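Local coordinates for protein hydrogen peroxide-inducible genes activator (Corynebacterium glutamicum, PDB 6G1D) that probably senses hydrogen peroxide and, as a redox-responsive transcription factor of the LysR family, regulates peroxide-inducible genes, at residues R305-Q308 against E309-L313; E297-A300 against L301-Q304; Y113-P116 against S117-S120. The protein carries 1 engineered substitution. All blocks are in the same frame, centred on the assembly; numbering follows the deposited sequence.

Overall arrangement
All three contacts are turns of two helices that pack on each other in the LysR-type substrate-binding domain. Contact 3 comes first along the chain, on helix 111-125, the helix of a beta-alpha-beta unit between strands 100-106 and 129-135. Contacts 2 and 1 follow one another on helix 293-316, their centres about 13 Å apart. Contact 3 lies about 9 Å from contact 1 and 12 Å from contact 2, centre to centre, and touches both: Ile114 meets Ala306 and Phe307, and Met118 meets Phe299, Ile302 and Leu303. Leu115, Pro116 and Leu119 of helix 111-125 also pack on a second subunit, which places this helix between helix 293-316 and a subunit interface.

Contact 1 (R305-Q308 against E309-L313); sequences RAFQ and EAVAL
Val311 lays its CG2 methyl over one face of the ring of Phe307, the residue one helical turn before it. The methyl carbon lies 3.6 Å from the ring centroid and 22° off the normal, a CH-pi contact displaced toward the rim; its closest ring atom is Phe307 CZ, 3.4 Å from Val311 CG2. Phe307 CG stands anti to the backbone N (chi1 177°), which swings the ring forward along the helix to meet the valine. Beneath this pair the backbone bond from Val311 N to Phe307 O is 2.8 Å long, and the same i to i+4 pattern links Glu309 to Arg305, Ala310 to Ala306 and Ala312 to Gln308.

On another flank Arg305 and Glu309 do not join directly: Arg305 NH2 and Glu309 OE2 are 5.0 Å apart. A water closes the gap, accepting from Arg305 NH2 at 3.0 Å and donating to Glu309 OE2 at 2.8 Å. The charges would still attract across it. The guanidinium is held further by a salt bridge from NH1 to Glu125, while Glu309 OE1 has a weak hydrogen bond with Ser117 OG.

Farther out, Tyr170 stacks with the Phe307 ring, Ile255 packs on Val311, and Ile114 meets both Ala306 and Phe307. Ala306 also touches Ser117 of helix 111-125. With Ala306, Phe307 and Ala310 buried and Arg305, Gln308 and Glu309 exposed, this part of helix 293-316 has the look of an amphipathic alpha-helix in the LysR-type substrate-binding domain.

Contact 2 (E297-A300 against L301-Q304); sequences EQFA and LILQ
Phe299 and Leu303 meet through two different first torsions: Phe299 sets CG opposite the backbone nitrogen (chi1 -165°), whereas Leu303 CG is anti to the carbonyl carbon (chi1 -66°), so that the leucine reaches back toward the ring one turn before it. Leu303 CD1 approaches the ring obliquely, 3.7 Å from Phe299 CE1, and Leu303 CG lies 3.9 Å from that same ring atom. Ile302 shares the leucine's chi1 for its CG1 branch and continues extended, carrying Ile302 CD1 to within 4.1 Å of Phe299 CD2. The ring is thus touched at CD1 and CE1 by one branch and at CD2 by another, with the isoleucine crossing the phenylalanine at about a right angle.

The backbone beneath changes in strength along the segment. Leu301 N to Glu297 O and Ile302 N to Gln298 O are weak bonds, whereas Leu303 N reaches Phe299 O at 3.1 Å and Gln304 N reaches Ala300 O at 2.9 Å. Over this last carbonyl runs the extended Gln304 chain, with CG 3.4 Å from Ala300 O; its NE2 is hydrogen-bonded to Leu169 O of strand 164-179.

Met118 of helix 111-125 packs on Phe299, Ile302 and Leu303 alike, while Leu102 and Val104 of strand 100-106 receive the phenylalanine. On another flank Ala300 rests on Ile167 and Leu169. The contact among Phe299, Ile302 and Leu303 is therefore one of dispersion and apolar burial, between helix 293-316, helix 111-125 and the sheet; the Gln304 amide adds a polar link to strand 164-179.

Contact 3 (Y113-P116 against S117-S120); sequences YILP and SMLS
Leu115 lies alongside both Met118 and Leu119, its CD2 methyl serving as the common point of touch. With CG anti to the carbonyl carbon (chi1 -81°) and an extended chi2, the leucine places CD2 at 3.9 Å from Met118 CE and 4.1 Å from Leu119 CD1. Met118 gets there by a folded route: CG leaves anti to the backbone N (chi1 178°), then the chain bends at chi2 and again at chi3, turning the methyl back beside the leucine. The chi2 of -109° lies away from the usual staggered values. Leu119 takes nearly the same shape as Leu115, and its CB and CG both lean on Leu115 O, each at 3.3 Å.

These residues belong to helix 111-125, the connecting helix of a beta-alpha-beta unit between strands 100-106 and 129-135. Leu115 reaches Ile106 and Ile133 of the two strands, Met118 packs on Ile106, and Leu119 meets Pro131. Toward a second subunit, Leu115, Pro116 and Leu119 pack on its Thr239, Gln242 and Ala246.

Pro116 has no N-H to offer the turn before it, and the helix kinks there. A water fits beside the kink: it accepts from Ser117 N at 2.9 Å, donates to Tyr113 O and reaches Ile114 O only weakly. Ahead of the kink, the Tyr113 ring meets that of Trp260, and the Tyr113 hydroxyl is hydrogen-bonded to Glu261 OE2. Regular bonding continues beyond, with Met118 N bonded to Ile114 O at 3.0 Å, followed by Leu119 N to Leu115 O and Ser120 N to Pro116 O.

Contact 1 (R305-Q308 against E309-L313)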
ATOM      1  N   ARG B 305     -23.043  13.564 -25.466  1.00 34.34           N
ATOM      2  CA  ARG B 305     -22.817  13.232 -26.866  1.00 34.77           C
ATOM      3  C   ARG B 305     -21.862  12.047 -27.005  1.00 34.39           C
ATOM      4  O   ARG B 305     -22.102  11.146 -27.805  1.00 33.89           O
ATOM      5  CB  ARG B 305     -22.313  14.457 -27.663  1.00 38.10           C
ATOM      6  CG  ARG B 305     -23.329  15.569 -27.823  1.00 45.67           C
ATOM      7  CD  ARG B 305     -22.687  16.859 -28.327  1.00 46.25           C
ATOM      8  NE  ARG B 305     -21.884  16.622 -29.533  1.00 43.43           N
ATOM      9  CZ  ARG B 305     -20.877  17.394 -29.954  1.00 43.71           C
ATOM     10  NH1 ARG B 305     -20.503  18.496 -29.291  1.00 45.13           N
ATOM     11  NH2 ARG B 305     -20.212  17.063 -31.057  1.00 39.68           N
ATOM     12  N   ALA B 306     -20.792  12.050 -26.231  1.00 33.70           N
ATOM     13  CA  ALA B 306     -19.844  10.934 -26.227  1.00 33.28           C
ATOM     14  C   ALA B 306     -20.485   9.605 -25.895  1.00 31.70           C
ATOM     15  O   ALA B 306     -20.178   8.593 -26.514  1.00 32.98           O
ATOM     16  CB  ALA B 306     -18.680  11.213 -25.247  1.00 32.76           C
ATOM     17  N   PHE B 307     -21.392   9.608 -24.935  1.00 34.75           N
ATOM     18  CA  PHE B 307     -22.105   8.399 -24.554  1.00 36.94           C
ATOM     19  C   PHE B 307     -22.983   7.906 -25.707  1.00 38.33           C
ATOM     20  O   PHE B 307     -23.042   6.703 -25.966  1.00 37.21           O
ATOM     21  CB  PHE B 307     -22.946   8.602 -23.289  1.00 35.22           C
ATOM     22  CG  PHE B 307     -23.752   7.394 -22.906  1.00 34.81           C
ATOM     23  CD1 PHE B 307     -23.105   6.223 -22.517  1.00 36.41           C
ATOM     24  CD2 PHE B 307     -25.146   7.405 -22.977  1.00 34.06           C
ATOM     25  CE1 PHE B 307     -23.835   5.083 -22.186  1.00 36.38           C
ATOM     26  CE2 PHE B 307     -25.882   6.281 -22.635  1.00 38.50           C
ATOM     27  CZ  PHE B 307     -25.230   5.124 -22.240  1.00 38.17           C
ATOM     28  N   GLN B 308     -23.684   8.821 -26.374  1.00 37.32           N
ATOM     29  CA  GLN B 308     -24.518   8.439 -27.542  1.00 38.94           C
ATOM     30  C   GLN B 308     -23.689   7.767 -28.631  1.00 37.03           C
ATOM     31  O   GLN B 308     -24.142   6.811 -29.245  1.00 36.88           O
ATOM     32  CB  GLN B 308     -25.283   9.634 -28.128  1.00 43.66           C
ATOM     33  CG  GLN B 308     -26.453  10.114 -27.267  1.00 48.63           C
ATOM     34  CD  GLN B 308     -27.399   8.975 -26.835  1.00 61.89           C
ATOM     35  OE1 GLN B 308     -27.987   8.279 -27.671  1.00 70.91           O
ATOM     36  NE2 GLN B 308     -27.530   8.772 -25.519  1.00 55.45           N
ATOM     37  N   GLU B 309     -22.475   8.270 -28.852  1.00 34.44           N
ATOM     38  CA  GLU B 309     -21.549   7.662 -29.783  1.00 34.14           C
ATOM     39  C   GLU B 309     -21.030   6.297 -29.304  1.00 33.86           C
ATOM     40  O   GLU B 309     -20.859   5.393 -30.095  1.00 33.22           O
ATOM     41  CB  GLU B 309     -20.389   8.627 -30.046  1.00 34.52           C
ATOM     42  CG  GLU B 309     -20.840   9.840 -30.858  1.00 37.13           C
ATOM     43  CD  GLU B 309     -19.772  10.913 -31.020  1.00 37.39           C
ATOM     44  OE1 GLU B 309     -18.539  10.632 -30.879  1.00 44.14           O
ATOM     45  OE2 GLU B 309     -20.176  12.051 -31.356  1.00 43.70           O
ATOM     46  N   ALA B 310     -20.759   6.155 -28.025  1.00 32.19           N
ATOM     47  CA  ALA B 310     -20.374   4.860 -27.443  1.00 32.03           C
ATOM     48  C   ALA B 310     -21.492   3.824 -27.565  1.00 31.29           C
ATOM     49  O   ALA B 310     -21.214   2.643 -27.767  1.00 32.12           O
ATOM     50  CB  ALA B 310     -19.987   5.030 -25.967  1.00 30.48           C
ATOM     51  N   VAL B 311     -22.730   4.270 -27.408  1.00 30.76           N
ATOM     52  CA  VAL B 311     -23.892   3.421 -27.550  1.00 31.34           C
ATOM     53  C   VAL B 311     -24.044   3.022 -29.034  1.00 33.37           C
ATOM     54  O   VAL B 311     -24.348   1.863 -29.318  1.00 32.18           O
ATOM     55  CB  VAL B 311     -25.159   4.080 -26.990  1.00 32.76           C
ATOM     56  CG1 VAL B 311     -26.437   3.360 -27.434  1.00 39.60           C
ATOM     57  CG2 VAL B 311     -25.098   4.152 -25.457  1.00 36.58           C
ATOM     58  N   ALA B 312     -23.792   3.962 -29.964  1.00 32.24           N
ATOM     59  CA  ALA B 312     -23.843   3.619 -31.368  1.00 33.14           C
ATOM     60  C   ALA B 312     -22.745   2.623 -31.712  1.00 32.95           C
ATOM     61  O   ALA B 312     -22.989   1.718 -32.481  1.00 33.58           O
ATOM     62  CB  ALA B 312     -23.737   4.859 -32.237  1.00 33.90           C
ATOM     63  N   LEU B 313     -21.538   2.769 -31.115  1.00 34.07           N
ATOM     64  CA  LEU B 313     -20.480   1.800 -31.332  1.00 33.62           C
ATOM     65  C   LEU B 313     -20.921   0.403 -30.832  1.00 35.30           C
ATOM     66  O   LEU B 313     -20.704  -0.597 -31.510  1.00 38.86           O
ATOM     67  CB  LEU B 313     -19.181   2.200 -30.678  1.00 32.97           C
ATOM     68  CG  LEU B 313     -17.923   1.391 -31.042  1.00 32.89           C
ATOM     69  CD1 LEU B 313     -17.552   1.623 -32.513  1.00 35.52           C
ATOM     70  CD2 LEU B 313     -16.735   1.785 -30.163  1.00 34.40           C
TER
HETATM   71  O   HOH W   1     -19.510  14.517 -32.462  1.00 50.97           O

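Contact 2 (E297-A300 against L301-Q304)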
ATOM      1  N   GLU B 297     -21.260  22.543 -17.192  1.00 53.59           N
ATOM      2  CA  GLU B 297     -22.497  22.282 -17.922  1.00 54.62           C
ATOM      3  C   GLU B 297     -22.248  22.063 -19.420  1.00 55.32           C
ATOM      4  O   GLU B 297     -22.918  21.239 -20.055  1.00 52.98           O
ATOM      5  CB  GLU B 297     -23.486  23.437 -17.762  1.00 58.60           C
ATOM      6  CG  GLU B 297     -24.929  23.045 -17.838  1.00 68.45           C
ATOM      7  CD  GLU B 297     -25.401  22.379 -16.553  1.00 67.91           C
ATOM      8  OE1 GLU B 297     -25.149  22.960 -15.466  1.00 72.03           O
ATOM      9  OE2 GLU B 297     -26.035  21.293 -16.634  1.00 69.43           O
ATOM     10  N   GLN B 298     -21.302  22.809 -19.989  1.00 43.55           N
ATOM     11  CA  GLN B 298     -20.900  22.570 -21.369  1.00 47.34           C
ATOM     12  C   GLN B 298     -20.160  21.253 -21.474  1.00 43.92           C
ATOM     13  O   GLN B 298     -20.333  20.522 -22.440  1.00 40.47           O
ATOM     14  CB  GLN B 298     -19.981  23.670 -21.928  1.00 49.49           C
ATOM     15  CG  GLN B 298     -20.631  24.961 -22.359  1.00 57.01           C
ATOM     16  CD  GLN B 298     -19.591  26.057 -22.591  1.00 58.88           C
ATOM     17  OE1 GLN B 298     -19.323  26.826 -21.681  1.00 58.88           O
ATOM     18  NE2 GLN B 298     -18.994  26.139 -23.808  1.00 53.75           N
ATOM     19  N   PHE B 299     -19.311  20.952 -20.501  1.00 39.66           N
ATOM     20  CA  PHE B 299     -18.610  19.689 -20.530  1.00 40.23           C
ATOM     21  C   PHE B 299     -19.585  18.544 -20.453  1.00 39.60           C
ATOM     22  O   PHE B 299     -19.389  17.531 -21.107  1.00 37.51           O
ATOM     23  CB  PHE B 299     -17.569  19.561 -19.401  1.00 39.82           C
ATOM     24  CG  PHE B 299     -16.610  18.444 -19.616  1.00 41.70           C
ATOM     25  CD1 PHE B 299     -16.489  17.388 -18.717  1.00 39.49           C
ATOM     26  CD2 PHE B 299     -15.864  18.418 -20.771  1.00 40.92           C
ATOM     27  CE1 PHE B 299     -15.646  16.338 -18.980  1.00 39.27           C
ATOM     28  CE2 PHE B 299     -14.981  17.366 -21.027  1.00 42.41           C
ATOM     29  CZ  PHE B 299     -14.848  16.338 -20.105  1.00 41.43           C
ATOM     30  N   ALA B 300     -20.631  18.699 -19.632  1.00 41.02           N
ATOM     31  CA  ALA B 300     -21.673  17.673 -19.525  1.00 38.39           C
ATOM     32  C   ALA B 300     -22.296  17.351 -20.878  1.00 40.25           C
ATOM     33  O   ALA B 300     -22.562  16.166 -21.179  1.00 36.41           O
ATOM     34  CB  ALA B 300     -22.764  18.099 -18.563  1.00 38.84           C
ATOM     35  N   LEU B 301     -22.571  18.382 -21.685  1.00 40.30           N
ATOM     36  CA  LEU B 301     -23.137  18.154 -23.010  1.00 39.03           C
ATOM     37  C   LEU B 301     -22.210  17.289 -23.883  1.00 37.82           C
ATOM     38  O   LEU B 301     -22.687  16.432 -24.647  1.00 39.68           O
ATOM     39  CB  LEU B 301     -23.460  19.484 -23.718  1.00 43.37           C
ATOM     40  CG  LEU B 301     -24.554  20.391 -23.143  1.00 45.63           C
ATOM     41  CD1 LEU B 301     -24.596  21.663 -24.014  1.00 43.39           C
ATOM     42  CD2 LEU B 301     -25.920  19.677 -23.101  1.00 46.33           C
ATOM     43  N   ILE B 302     -20.902  17.507 -23.775  1.00 37.36           N
ATOM     44  CA  ILE B 302     -19.906  16.711 -24.471  1.00 37.96           C
ATOM     45  C   ILE B 302     -19.976  15.258 -24.052  1.00 40.94           C
ATOM     46  O   ILE B 302     -19.957  14.358 -24.892  1.00 36.52           O
ATOM     47  CB  ILE B 302     -18.466  17.248 -24.252  1.00 38.58           C
ATOM     48  CG1 ILE B 302     -18.322  18.639 -24.861  1.00 42.13           C
ATOM     49  CG2 ILE B 302     -17.424  16.314 -24.864  1.00 37.73           C
ATOM     50  CD1 ILE B 302     -17.004  19.318 -24.577  1.00 46.08           C
ATOM     51  N   LEU B 303     -20.050  15.029 -22.752  1.00 35.66           N
ATOM     52  CA  LEU B 303     -20.160  13.679 -22.227  1.00 36.36           C
ATOM     53  C   LEU B 303     -21.466  12.993 -22.664  1.00 34.94           C
ATOM     54  O   LEU B 303     -21.440  11.803 -22.932  1.00 32.50           O
ATOM     55  CB  LEU B 303     -20.008  13.665 -20.706  1.00 33.75           C
ATOM     56  CG  LEU B 303     -18.626  14.080 -20.207  1.00 35.34           C
ATOM     57  CD1 LEU B 303     -18.638  14.218 -18.677  1.00 34.70           C
ATOM     58  CD2 LEU B 303     -17.572  13.078 -20.655  1.00 36.41           C
ATOM     59  N   GLN B 304     -22.584  13.715 -22.713  1.00 34.25           N
ATOM     60  CA  GLN B 304     -23.825  13.127 -23.199  1.00 35.92           C
ATOM     61  C   GLN B 304     -23.729  12.730 -24.669  1.00 37.89           C
ATOM     62  O   GLN B 304     -24.248  11.651 -25.076  1.00 35.66           O
ATOM     63  CB  GLN B 304     -24.994  14.064 -22.987  1.00 36.92           C
ATOM     64  CG  GLN B 304     -25.327  14.268 -21.492  1.00 36.85           C
ATOM     65  CD  GLN B 304     -26.379  15.340 -21.316  1.00 38.15           C
ATOM     66  OE1 GLN B 304     -26.299  16.422 -21.936  1.00 39.84           O
ATOM     67  NE2 GLN B 304     -27.381  15.043 -20.509  1.00 36.71           N
TER

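Contact 3 (Y113-P116 against S117-S120)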
ATOM      1  N   TYR B 113     -14.327   3.540 -22.058  1.00 34.38           N
ATOM      2  CA  TYR B 113     -15.406   3.394 -23.017  1.00 34.96           C
ATOM      3  C   TYR B 113     -15.967   4.735 -23.458  1.00 36.53           C
ATOM      4  O   TYR B 113     -16.463   4.866 -24.583  1.00 35.30           O
ATOM      5  CB  TYR B 113     -16.491   2.497 -22.436  1.00 32.45           C
ATOM      6  CG  TYR B 113     -15.922   1.288 -21.743  1.00 32.20           C
ATOM      7  CD1 TYR B 113     -16.277   1.000 -20.453  1.00 35.46           C
ATOM      8  CD2 TYR B 113     -14.986   0.460 -22.359  1.00 32.65           C
ATOM      9  CE1 TYR B 113     -15.716  -0.090 -19.774  1.00 34.04           C
ATOM     10  CE2 TYR B 113     -14.451  -0.631 -21.708  1.00 32.12           C
ATOM     11  CZ  TYR B 113     -14.821  -0.874 -20.389  1.00 35.53           C
ATOM     12  OH  TYR B 113     -14.308  -1.933 -19.682  1.00 34.22           O
ATOM     13  N   ILE B 114     -15.858   5.746 -22.598  1.00 32.46           N
ATOM     14  CA  ILE B 114     -16.298   7.093 -22.928  1.00 31.82           C
ATOM     15  C   ILE B 114     -15.147   7.936 -23.534  1.00 35.11           C
ATOM     16  O   ILE B 114     -15.402   8.866 -24.332  1.00 33.09           O
ATOM     17  CB  ILE B 114     -16.941   7.784 -21.703  1.00 34.73           C
ATOM     18  CG1 ILE B 114     -17.874   8.948 -22.131  1.00 37.05           C
ATOM     19  CG2 ILE B 114     -15.907   8.220 -20.688  1.00 36.09           C
ATOM     20  CD1 ILE B 114     -19.211   8.496 -22.733  1.00 36.39           C
ATOM     21  N   LEU B 115     -13.895   7.624 -23.183  1.00 32.27           N
ATOM     22  CA  LEU B 115     -12.769   8.479 -23.565  1.00 32.43           C
ATOM     23  C   LEU B 115     -12.587   8.674 -25.075  1.00 34.80           C
ATOM     24  O   LEU B 115     -12.311   9.777 -25.500  1.00 37.42           O
ATOM     25  CB  LEU B 115     -11.445   7.990 -22.983  1.00 32.78           C
ATOM     26  CG  LEU B 115     -11.189   8.377 -21.528  1.00 35.52           C
ATOM     27  CD1 LEU B 115      -9.981   7.601 -20.992  1.00 35.99           C
ATOM     28  CD2 LEU B 115     -11.061   9.840 -21.283  1.00 36.27           C
ATOM     29  N   PRO B 116     -12.710   7.602 -25.884  1.00 34.09           N
ATOM     30  CA  PRO B 116     -12.404   7.871 -27.298  1.00 34.15           C
ATOM     31  C   PRO B 116     -13.248   8.976 -27.897  1.00 35.88           C
ATOM     32  O   PRO B 116     -12.688   9.879 -28.519  1.00 36.32           O
ATOM     33  CB  PRO B 116     -12.625   6.525 -27.995  1.00 33.98           C
ATOM     34  CG  PRO B 116     -12.360   5.531 -26.901  1.00 34.82           C
ATOM     35  CD  PRO B 116     -12.903   6.163 -25.630  1.00 35.13           C
ATOM     36  N   SER B 117     -14.558   8.930 -27.679  1.00 35.65           N
ATOM     37  CA  SER B 117     -15.472   9.940 -28.238  1.00 39.73           C
ATOM     38  C   SER B 117     -15.317  11.267 -27.535  1.00 39.91           C
ATOM     39  O   SER B 117     -15.313  12.317 -28.187  1.00 40.32           O
ATOM     40  CB  SER B 117     -16.942   9.503 -28.202  1.00 43.69           C
ATOM     41  OG  SER B 117     -17.155   8.336 -28.948  1.00 46.27           O
ATOM     42  N   MET B 118     -15.203  11.259 -26.205  1.00 33.97           N
ATOM     43  CA  MET B 118     -15.046  12.526 -25.516  1.00 35.18           C
ATOM     44  C   MET B 118     -13.813  13.264 -26.001  1.00 36.08           C
ATOM     45  O   MET B 118     -13.884  14.484 -26.249  1.00 37.06           O
ATOM     46  CB  MET B 118     -15.005  12.350 -24.019  1.00 34.91           C
ATOM     47  CG  MET B 118     -14.791  13.646 -23.248  1.00 39.70           C
ATOM     48  SD  MET B 118     -13.150  13.725 -22.521  1.00 48.98           S
ATOM     49  CE  MET B 118     -13.564  12.762 -21.065  1.00 38.97           C
ATOM     50  N   LEU B 119     -12.694  12.556 -26.089  1.00 36.97           N
ATOM     51  CA  LEU B 119     -11.430  13.164 -26.502  1.00 39.77           C
ATOM     52  C   LEU B 119     -11.437  13.649 -27.955  1.00 40.42           C
ATOM     53  O   LEU B 119     -10.826  14.647 -28.267  1.00 41.87           O
ATOM     54  CB  LEU B 119     -10.247  12.218 -26.273  1.00 39.53           C
ATOM     55  CG  LEU B 119      -9.926  11.959 -24.780  1.00 38.95           C
ATOM     56  CD1 LEU B 119      -8.902  10.879 -24.602  1.00 38.74           C
ATOM     57  CD2 LEU B 119      -9.396  13.198 -24.147  1.00 41.71           C
ATOM     58  N   SER B 120     -12.126  12.942 -28.831  1.00 35.50           N
ATOM     59  CA  SER B 120     -12.228  13.332 -30.235  1.00 36.48           C
ATOM     60  C   SER B 120     -13.091  14.603 -30.406  1.00 37.00           C
ATOM     61  O   SER B 120     -12.722  15.492 -31.168  1.00 39.56           O
ATOM     62  CB  SER B 120     -12.784  12.166 -31.085  1.00 36.16           C
ATOM     63  OG  SER B 120     -12.948  12.577 -32.414  1.00 50.10           O
TER
HETATM   64  O   HOH W   2     -16.209   6.752 -26.747  1.00 46.93           O